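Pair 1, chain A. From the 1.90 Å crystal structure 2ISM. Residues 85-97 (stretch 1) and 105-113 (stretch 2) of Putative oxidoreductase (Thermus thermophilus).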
# COMPACT_ATOMS: atom_id res chain seq x y z
N ARG A 85 17.67 0.61 -17.60
CA ARG A 85 18.95 0.89 -16.96
C ARG A 85 19.30 2.38 -16.91
O ARG A 85 20.46 2.76 -16.91
CB ARG A 85 20.07 0.12 -17.67
CG ARG A 85 19.86 -1.40 -17.66
CD ARG A 85 21.12 -2.16 -18.03
NE ARG A 85 21.54 -1.94 -19.41
CZ ARG A 85 20.84 -2.31 -20.48
NH1 ARG A 85 19.67 -2.92 -20.33
NH2 ARG A 85 21.31 -2.08 -21.69
N PHE A 86 18.26 3.21 -16.86
CA PHE A 86 18.41 4.66 -16.78
C PHE A 86 19.05 4.98 -15.43
O PHE A 86 18.68 4.39 -14.42
CB PHE A 86 17.03 5.30 -16.88
CG PHE A 86 17.04 6.80 -16.93
CD1 PHE A 86 17.16 7.47 -18.15
CD2 PHE A 86 16.93 7.55 -15.77
CE1 PHE A 86 17.16 8.86 -18.21
CE2 PHE A 86 16.92 8.95 -15.81
CZ PHE A 86 17.04 9.60 -17.04
N PRO A 87 20.01 5.93 -15.38
CA PRO A 87 20.57 6.73 -16.47
C PRO A 87 21.84 6.18 -17.14
O PRO A 87 22.39 6.83 -18.02
CB PRO A 87 20.83 8.07 -15.78
CG PRO A 87 21.32 7.64 -14.45
CD PRO A 87 20.37 6.51 -14.07
N GLN A 88 22.31 5.00 -16.71
CA GLN A 88 23.49 4.40 -17.33
C GLN A 88 23.25 4.39 -18.84
O GLN A 88 24.15 4.66 -19.63
CB GLN A 88 23.73 2.97 -16.84
CG GLN A 88 24.12 2.00 -17.96
CD GLN A 88 25.14 0.97 -17.52
OE1 GLN A 88 25.05 -0.20 -17.90
NE2 GLN A 88 26.12 1.40 -16.74
N GLU A 89 22.03 4.04 -19.21
CA GLU A 89 21.60 4.05 -20.60
C GLU A 89 20.69 5.27 -20.50
O GLU A 89 19.53 5.15 -20.11
CB GLU A 89 20.79 2.79 -20.93
CG GLU A 89 21.57 1.49 -20.77
CD GLU A 89 22.57 1.25 -21.88
OE1 GLU A 89 22.78 2.16 -22.72
OE2 GLU A 89 23.16 0.15 -21.92
N PRO A 90 21.22 6.46 -20.82
CA PRO A 90 20.53 7.75 -20.78
C PRO A 90 19.54 7.72 -21.93
O PRO A 90 19.86 8.15 -23.03
CB PRO A 90 21.66 8.74 -20.97
CG PRO A 90 22.50 8.03 -21.97
CD PRO A 90 22.57 6.62 -21.41
N TYR A 91 18.32 7.27 -21.66
CA TYR A 91 17.33 7.20 -22.72
C TYR A 91 15.93 7.28 -22.13
O TYR A 91 15.61 6.60 -21.15
CB TYR A 91 17.42 6.02 -23.70
CG TYR A 91 18.74 5.96 -24.44
CD1 TYR A 91 19.07 6.94 -25.38
CD2 TYR A 91 19.66 4.95 -24.17
CE1 TYR A 91 20.30 6.92 -26.03
CE2 TYR A 91 20.90 4.92 -24.83
CZ TYR A 91 21.21 5.90 -25.75
OH TYR A 91 22.43 5.89 -26.39
N VAL A 92 15.11 8.13 -22.73
CA VAL A 92 13.73 8.31 -22.33
C VAL A 92 12.91 7.94 -23.56
O VAL A 92 13.13 8.48 -24.65
CB VAL A 92 13.42 9.79 -21.95
CG1 VAL A 92 11.93 9.95 -21.66
CG2 VAL A 92 14.24 10.20 -20.73
N TYR A 93 11.98 7.00 -23.40
CA TYR A 93 11.16 6.56 -24.52
C TYR A 93 9.84 7.29 -24.52
O TYR A 93 9.29 7.61 -23.47
CB TYR A 93 10.93 5.05 -24.45
CG TYR A 93 12.20 4.25 -24.71
CD1 TYR A 93 12.38 3.56 -25.91
CD2 TYR A 93 13.22 4.22 -23.77
CE1 TYR A 93 13.54 2.85 -26.17
CE2 TYR A 93 14.40 3.51 -24.01
CZ TYR A 93 14.55 2.83 -25.21
OH TYR A 93 15.72 2.14 -25.47
N ALA A 94 9.33 7.57 -25.72
CA ALA A 94 8.06 8.27 -25.86
C ALA A 94 7.33 7.78 -27.09
O ALA A 94 7.95 7.46 -28.10
CB ALA A 94 8.30 9.77 -25.96
N TYR A 95 6.00 7.71 -26.98
CA TYR A 95 5.13 7.28 -28.06
C TYR A 95 4.48 8.56 -28.59
O TYR A 95 3.90 9.31 -27.81
CB TYR A 95 4.04 6.35 -27.52
CG TYR A 95 3.11 5.74 -28.56
CD1 TYR A 95 3.16 4.38 -28.84
CD2 TYR A 95 2.16 6.52 -29.22
CE1 TYR A 95 2.28 3.79 -29.76
CE2 TYR A 95 1.28 5.95 -30.16
CZ TYR A 95 1.35 4.59 -30.41
OH TYR A 95 0.48 4.00 -31.31
N ARG A 96 4.58 8.82 -29.89
CA ARG A 96 3.97 10.03 -30.44
C ARG A 96 3.39 9.87 -31.84
O ARG A 96 3.82 9.01 -32.61
CB ARG A 96 5.00 11.17 -30.48
CG ARG A 96 6.11 10.95 -31.51
CD ARG A 96 6.89 12.23 -31.81
NE ARG A 96 8.01 11.97 -32.71
CZ ARG A 96 8.83 12.91 -33.18
NH1 ARG A 96 8.65 14.18 -32.85
NH2 ARG A 96 9.83 12.57 -33.98
N THR A 97 2.41 10.71 -32.14
CA THR A 97 1.79 10.73 -33.46
C THR A 97 2.54 11.86 -34.17
O THR A 97 2.60 12.99 -33.66
CB THR A 97 0.30 11.10 -33.39
OG1 THR A 97 -0.34 10.36 -32.34
CG2 THR A 97 -0.39 10.78 -34.71
N ASN A 105 2.07 6.84 -36.15
CA ASN A 105 2.49 6.81 -34.75
C ASN A 105 3.86 6.13 -34.71
O ASN A 105 4.21 5.34 -35.60
CB ASN A 105 1.48 6.04 -33.88
CG ASN A 105 0.24 6.87 -33.54
OD1 ASN A 105 -0.88 6.55 -33.94
ND2 ASN A 105 0.45 7.95 -32.81
N GLN A 106 4.64 6.44 -33.69
CA GLN A 106 5.97 5.87 -33.57
C GLN A 106 6.44 5.96 -32.13
O GLN A 106 5.91 6.72 -31.34
CB GLN A 106 6.97 6.62 -34.45
CG GLN A 106 6.94 8.13 -34.25
CD GLN A 106 8.05 8.86 -34.99
OE1 GLN A 106 8.37 8.55 -36.14
NE2 GLN A 106 8.62 9.86 -34.33
N VAL A 107 7.45 5.16 -31.82
CA VAL A 107 8.06 5.18 -30.51
C VAL A 107 9.43 5.76 -30.78
O VAL A 107 10.16 5.26 -31.64
CB VAL A 107 8.24 3.77 -29.91
CG1 VAL A 107 9.06 3.87 -28.63
CG2 VAL A 107 6.88 3.15 -29.62
N VAL A 108 9.77 6.83 -30.08
CA VAL A 108 11.07 7.45 -30.25
C VAL A 108 11.82 7.35 -28.94
O VAL A 108 11.27 6.96 -27.91
CB VAL A 108 10.94 8.94 -30.66
CG1 VAL A 108 10.28 9.04 -32.03
CG2 VAL A 108 10.13 9.71 -29.62
N ARG A 109 13.10 7.71 -28.98
CA ARG A 109 13.95 7.67 -27.82
C ARG A 109 14.71 9.00 -27.75
O ARG A 109 15.19 9.48 -28.77
CB ARG A 109 14.93 6.51 -27.97
CG ARG A 109 15.79 6.24 -26.77
CD ARG A 109 16.52 4.91 -26.91
NE ARG A 109 17.75 4.99 -27.70
CZ ARG A 109 18.62 3.99 -27.81
NH1 ARG A 109 18.39 2.85 -27.17
NH2 ARG A 109 19.72 4.13 -28.53
N LEU A 110 14.79 9.59 -26.56
CA LEU A 110 15.51 10.85 -26.37
C LEU A 110 16.74 10.59 -25.51
O LEU A 110 16.71 9.72 -24.64
CB LEU A 110 14.64 11.89 -25.65
CG LEU A 110 13.28 12.31 -26.21
CD1 LEU A 110 12.84 13.58 -25.50
CD2 LEU A 110 13.36 12.55 -27.70
N ARG A 111 17.81 11.33 -25.75
CA ARG A 111 19.02 11.18 -24.95
C ARG A 111 18.91 12.13 -23.76
O ARG A 111 18.69 13.33 -23.92
CB ARG A 111 20.27 11.50 -25.78
CG ARG A 111 21.56 11.58 -24.95
CD ARG A 111 22.78 11.77 -25.83
NE ARG A 111 23.21 10.52 -26.46
CZ ARG A 111 23.82 9.53 -25.82
NH1 ARG A 111 24.09 9.65 -24.52
NH2 ARG A 111 24.16 8.43 -26.47
N HIS A 112 19.06 11.57 -22.56
CA HIS A 112 18.97 12.33 -21.32
C HIS A 112 20.23 13.15 -21.08
O HIS A 112 21.33 12.61 -21.08
CB HIS A 112 18.74 11.37 -20.15
CG HIS A 112 18.67 12.03 -18.81
ND1 HIS A 112 17.63 12.86 -18.44
CD2 HIS A 112 19.50 11.97 -17.74
CE1 HIS A 112 17.83 13.28 -17.21
NE2 HIS A 112 18.95 12.75 -16.76
N LEU A 113 20.06 14.45 -20.86
CA LEU A 113 21.19 15.34 -20.62
C LEU A 113 21.12 16.00 -19.25
O LEU A 113 21.79 16.99 -18.99
CB LEU A 113 21.25 16.43 -21.70
CG LEU A 113 21.41 15.94 -23.15
CD1 LEU A 113 21.32 17.13 -24.11
CD2 LEU A 113 22.74 15.22 -23.30

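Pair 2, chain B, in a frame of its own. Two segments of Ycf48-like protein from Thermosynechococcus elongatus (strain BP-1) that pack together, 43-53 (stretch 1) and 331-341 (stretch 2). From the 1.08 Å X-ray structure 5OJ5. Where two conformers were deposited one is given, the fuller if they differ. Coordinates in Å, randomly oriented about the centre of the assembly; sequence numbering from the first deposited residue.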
# COMPACT_ATOMS: atom_id res chain seq x y z
N ASP B 43 -24.48 0.98 -7.73
CA ASP B 43 -25.30 0.17 -8.63
C ASP B 43 -24.66 -1.14 -9.06
O ASP B 43 -25.37 -2.03 -9.53
CB ASP B 43 -25.70 0.95 -9.88
CG ASP B 43 -26.82 1.92 -9.63
OD1 ASP B 43 -27.45 1.87 -8.56
OD2 ASP B 43 -27.09 2.72 -10.56
N TYR B 44 -23.34 -1.27 -8.92
CA TYR B 44 -22.66 -2.50 -9.33
C TYR B 44 -21.52 -2.74 -8.37
O TYR B 44 -20.79 -1.81 -8.02
CB TYR B 44 -22.09 -2.39 -10.75
CG TYR B 44 -21.15 -3.57 -11.16
CD1 TYR B 44 -21.62 -4.87 -11.35
CD2 TYR B 44 -19.78 -3.37 -11.30
CE1 TYR B 44 -20.76 -5.92 -11.71
CE2 TYR B 44 -18.92 -4.41 -11.66
CZ TYR B 44 -19.41 -5.67 -11.84
OH TYR B 44 -18.57 -6.72 -12.19
N ASN B 45 -21.37 -3.98 -7.92
CA ASN B 45 -20.25 -4.35 -7.07
C ASN B 45 -19.22 -5.08 -7.93
O ASN B 45 -19.46 -6.24 -8.31
CB ASN B 45 -20.71 -5.27 -5.97
CG ASN B 45 -19.50 -5.89 -5.26
OD1 ASN B 45 -18.47 -5.22 -5.09
ND2 ASN B 45 -19.57 -7.17 -4.96
N PRO B 46 -18.06 -4.48 -8.21
CA PRO B 46 -17.04 -5.14 -9.03
C PRO B 46 -16.13 -6.04 -8.23
O PRO B 46 -15.25 -6.69 -8.79
CB PRO B 46 -16.25 -3.94 -9.59
CG PRO B 46 -16.33 -2.91 -8.49
CD PRO B 46 -17.69 -3.09 -7.88
N TRP B 47 -16.29 -6.14 -6.93
CA TRP B 47 -15.31 -6.82 -6.10
C TRP B 47 -15.76 -8.22 -5.76
O TRP B 47 -16.82 -8.42 -5.15
CB TRP B 47 -15.06 -6.01 -4.84
CG TRP B 47 -14.43 -4.68 -5.11
CD1 TRP B 47 -15.05 -3.45 -5.10
CD2 TRP B 47 -13.07 -4.42 -5.45
NE1 TRP B 47 -14.17 -2.46 -5.40
CE2 TRP B 47 -12.95 -3.01 -5.63
CE3 TRP B 47 -11.94 -5.23 -5.59
CZ2 TRP B 47 -11.72 -2.41 -5.94
CZ3 TRP B 47 -10.72 -4.63 -5.90
CH2 TRP B 47 -10.62 -3.22 -6.06
N GLU B 48 -14.96 -9.19 -6.11
CA GLU B 48 -15.23 -10.58 -5.75
C GLU B 48 -14.33 -11.00 -4.59
O GLU B 48 -13.12 -10.80 -4.64
CB GLU B 48 -15.03 -11.47 -6.96
CG GLU B 48 -13.67 -11.72 -7.49
CD GLU B 48 -13.64 -12.98 -8.37
OE1 GLU B 48 -12.53 -13.54 -8.54
OE2 GLU B 48 -14.71 -13.41 -8.89
N ALA B 49 -14.89 -11.59 -3.56
CA ALA B 49 -14.13 -12.03 -2.41
C ALA B 49 -13.48 -13.37 -2.70
O ALA B 49 -14.11 -14.28 -3.22
CB ALA B 49 -15.01 -12.14 -1.16
N ILE B 50 -12.21 -13.47 -2.38
CA ILE B 50 -11.38 -14.68 -2.51
C ILE B 50 -10.83 -14.98 -1.13
O ILE B 50 -10.36 -14.09 -0.41
CB ILE B 50 -10.23 -14.44 -3.52
CG1 ILE B 50 -10.78 -14.26 -4.94
CG2 ILE B 50 -9.20 -15.60 -3.46
CD1 ILE B 50 -9.76 -13.81 -5.95
N GLN B 51 -10.86 -16.26 -0.77
CA GLN B 51 -10.12 -16.72 0.40
C GLN B 51 -8.82 -17.35 -0.07
O GLN B 51 -8.83 -18.38 -0.75
CB GLN B 51 -10.96 -17.73 1.19
CG GLN B 51 -10.17 -18.33 2.37
CD GLN B 51 -9.88 -17.29 3.44
OE1 GLN B 51 -10.80 -16.58 3.92
NE2 GLN B 51 -8.63 -17.21 3.86
N LEU B 52 -7.69 -16.74 0.28
CA LEU B 52 -6.41 -17.34 -0.04
C LEU B 52 -6.21 -18.58 0.82
O LEU B 52 -6.81 -18.73 1.89
CB LEU B 52 -5.31 -16.34 0.29
CG LEU B 52 -5.32 -15.10 -0.61
CD1 LEU B 52 -4.34 -14.05 -0.03
CD2 LEU B 52 -4.94 -15.44 -2.03
N PRO B 53 -5.28 -19.46 0.42
CA PRO B 53 -4.99 -20.68 1.21
C PRO B 53 -4.03 -20.37 2.36
O PRO B 53 -2.94 -20.95 2.47
CB PRO B 53 -4.39 -21.60 0.14
CG PRO B 53 -3.73 -20.68 -0.81
CD PRO B 53 -4.66 -19.50 -0.92
N GLN B 331 -8.24 -9.12 6.07
CA GLN B 331 -7.58 -9.84 7.16
C GLN B 331 -7.67 -11.32 6.89
O GLN B 331 -8.53 -11.78 6.15
CB GLN B 331 -8.29 -9.56 8.48
CG GLN B 331 -8.33 -8.13 8.86
CD GLN B 331 -9.24 -7.87 10.02
OE1 GLN B 331 -10.38 -7.52 9.85
NE2 GLN B 331 -8.73 -8.08 11.24
N LYS B 332 -6.77 -12.08 7.50
CA LYS B 332 -6.93 -13.52 7.57
C LYS B 332 -7.03 -14.17 6.20
O LYS B 332 -7.82 -15.10 5.98
CB LYS B 332 -8.12 -13.91 8.46
CG LYS B 332 -9.55 -13.97 7.87
CD LYS B 332 -10.68 -14.16 8.89
CE LYS B 332 -11.95 -13.93 8.15
NZ LYS B 332 -12.60 -15.21 8.33
N GLY B 333 -6.24 -13.69 5.26
CA GLY B 333 -6.22 -14.28 3.94
C GLY B 333 -7.31 -13.86 3.00
O GLY B 333 -7.41 -14.41 1.89
N ILE B 334 -8.14 -12.92 3.39
CA ILE B 334 -9.19 -12.43 2.52
C ILE B 334 -8.62 -11.41 1.54
O ILE B 334 -7.86 -10.50 1.92
CB ILE B 334 -10.31 -11.80 3.36
CG1 ILE B 334 -11.00 -12.91 4.19
CG2 ILE B 334 -11.30 -11.01 2.45
CD1 ILE B 334 -11.95 -12.39 5.22
N LEU B 335 -8.99 -11.58 0.27
CA LEU B 335 -8.68 -10.69 -0.82
C LEU B 335 -10.00 -10.28 -1.49
O LEU B 335 -10.85 -11.12 -1.63
CB LEU B 335 -7.82 -11.58 -1.73
CG LEU B 335 -7.10 -10.89 -2.85
CD1 LEU B 335 -6.18 -9.79 -2.33
CD2 LEU B 335 -6.28 -11.94 -3.61
N LEU B 336 -10.12 -9.05 -1.95
CA LEU B 336 -11.14 -8.76 -2.96
C LEU B 336 -10.43 -8.54 -4.28
O LEU B 336 -9.36 -7.90 -4.32
CB LEU B 336 -11.94 -7.50 -2.62
CG LEU B 336 -12.53 -7.42 -1.22
CD1 LEU B 336 -13.29 -6.08 -1.06
CD2 LEU B 336 -13.37 -8.60 -0.91
N ARG B 337 -11.02 -9.02 -5.37
CA ARG B 337 -10.46 -8.91 -6.72
C ARG B 337 -11.45 -8.13 -7.59
O ARG B 337 -12.65 -8.41 -7.60
CB ARG B 337 -10.21 -10.28 -7.33
CG ARG B 337 -9.60 -10.22 -8.73
CD ARG B 337 -9.26 -11.62 -9.22
NE ARG B 337 -10.45 -12.29 -9.71
CZ ARG B 337 -10.88 -12.22 -10.97
NH1 ARG B 337 -10.25 -11.51 -11.89
NH2 ARG B 337 -11.98 -12.84 -11.32
N TYR B 338 -10.92 -7.16 -8.33
CA TYR B 338 -11.75 -6.30 -9.20
C TYR B 338 -12.14 -7.07 -10.46
O TYR B 338 -11.27 -7.62 -11.14
CB TYR B 338 -10.97 -5.05 -9.59
CG TYR B 338 -11.82 -4.06 -10.32
CD1 TYR B 338 -12.54 -3.11 -9.63
CD2 TYR B 338 -11.93 -4.08 -11.71
CE1 TYR B 338 -13.37 -2.21 -10.29
CE2 TYR B 338 -12.76 -3.18 -12.38
CZ TYR B 338 -13.46 -2.25 -11.65
OH TYR B 338 -14.30 -1.37 -12.30
N VAL B 339 -13.43 -7.09 -10.77
CA VAL B 339 -13.97 -7.76 -11.95
C VAL B 339 -14.78 -6.73 -12.75
O VAL B 339 -15.84 -6.25 -12.28
CB VAL B 339 -14.86 -8.95 -11.55
CG1 VAL B 339 -15.44 -9.60 -12.80
CG2 VAL B 339 -14.05 -9.95 -10.73
N THR B 340 -14.29 -6.37 -13.92
CA THR B 340 -15.00 -5.40 -14.76
C THR B 340 -16.42 -5.88 -15.06
O THR B 340 -16.64 -7.06 -15.35
CB THR B 340 -14.24 -5.26 -16.07
OG1 THR B 340 -12.88 -4.91 -15.79
CG2 THR B 340 -14.87 -4.18 -16.97
N ASP B 341 -17.38 -4.95 -15.03
CA ASP B 341 -18.77 -5.22 -15.43
C ASP B 341 -18.83 -5.50 -16.93
O ASP B 341 -18.54 -4.62 -17.73
CB ASP B 341 -19.66 -4.01 -15.08
CG ASP B 341 -21.15 -4.29 -15.22
OD1 ASP B 341 -21.52 -5.38 -15.71
OD2 ASP B 341 -21.96 -3.41 -14.83

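The sharpest difference lies at one matched position on the second strand, Arg109(A) in pair 1 and Leu336(B) in pair 2. Arg109(A) lays its guanidinium flat on the ring of Tyr91(A), with Arg109(A) CZ 3.6 Å from the centroid of the Tyr91(A) ring. The planes differ by 14°, so this is a stack and a cation-pi contact at once. Arg109(A) NH1 also donates a hydrogen bond to Tyr93(A) OH, at 3.2 Å, and Arg109(A) CG sits over the face of the Tyr93(A) ring. One long side chain thus serves two tyrosines. Leu336(B) makes only apolar contacts with the matching residues: its CB is 3.7 Å from Trp47(B) CE3, and its CD2 is 3.9 Å from Ala49(B) CB.

The backbones are nearly the same. Each pair is two antiparallel strands, with N-to-C directions at 152° in pair 1 and 148° in pair 2. Fourteen central residues superpose with an RMSD of 0.6 Å. The register is shared: Val92(A) with Leu110(A) matches Glu48(B) with Arg337(B), and Ala94(A) with Val108(A) matches Ile50(B) with Leu335(B). Both are hydrogen-bonded pairs in each protein. Val92(A) N to Leu110(A) O is 3.0 Å; Glu48(B) N to Arg337(B) O is 2.9 Å.

The first of these pairs changes chemistry. Val92(A) and Leu110(A) are apolar, with their CB atoms 4.4 Å apart. Glu48(B) and Arg337(B) form a salt bridge, OE1 of Glu48(B) to NE of Arg337(B), at 2.7 Å. Charge replaces apolar packing on the same face. The next pair stays apolar in both: Ala94(A) CB is 4.1 Å from Val108(A) CG2, and Ile50(B) CB is 4.1 Å from Leu335(B) CB.

Pro90(A) and Pro46(B) match closely, and both point toward the other strand. Pro90(A) CG lies 3.4 Å from Arg111(A) NH1. Pro46(B) CB lies 3.4 Å from Tyr338(B) CE1. Tyr338(B), which matches Arg111(A), also turns its ring edge to the face of Trp47(B).

At the other end, Gln106(A) matches Gly333(B). Gln106(A) lies in a strand that begins earlier in the chain, and Gln106(A) N donates a hydrogen bond across to Arg96(A) O, at 2.9 Å. Gly333(B) lies in a type I' turn. An ideal CB there would clash with Gln51(B) NE2, and the backbone angles by themselves call for glycine. Gln51(B) NE2 donates a hydrogen bond to Lys332(B) O, at 3.1 Å. One of the two bonds is kept: Arg96(A) N donates to Gln106(A) O, at 2.9 Å, and Leu52(B) N donates to Gly333(B) O, at 2.8 Å. The reverse bond, from Gln106(A) N, has no counterpart in pair 2.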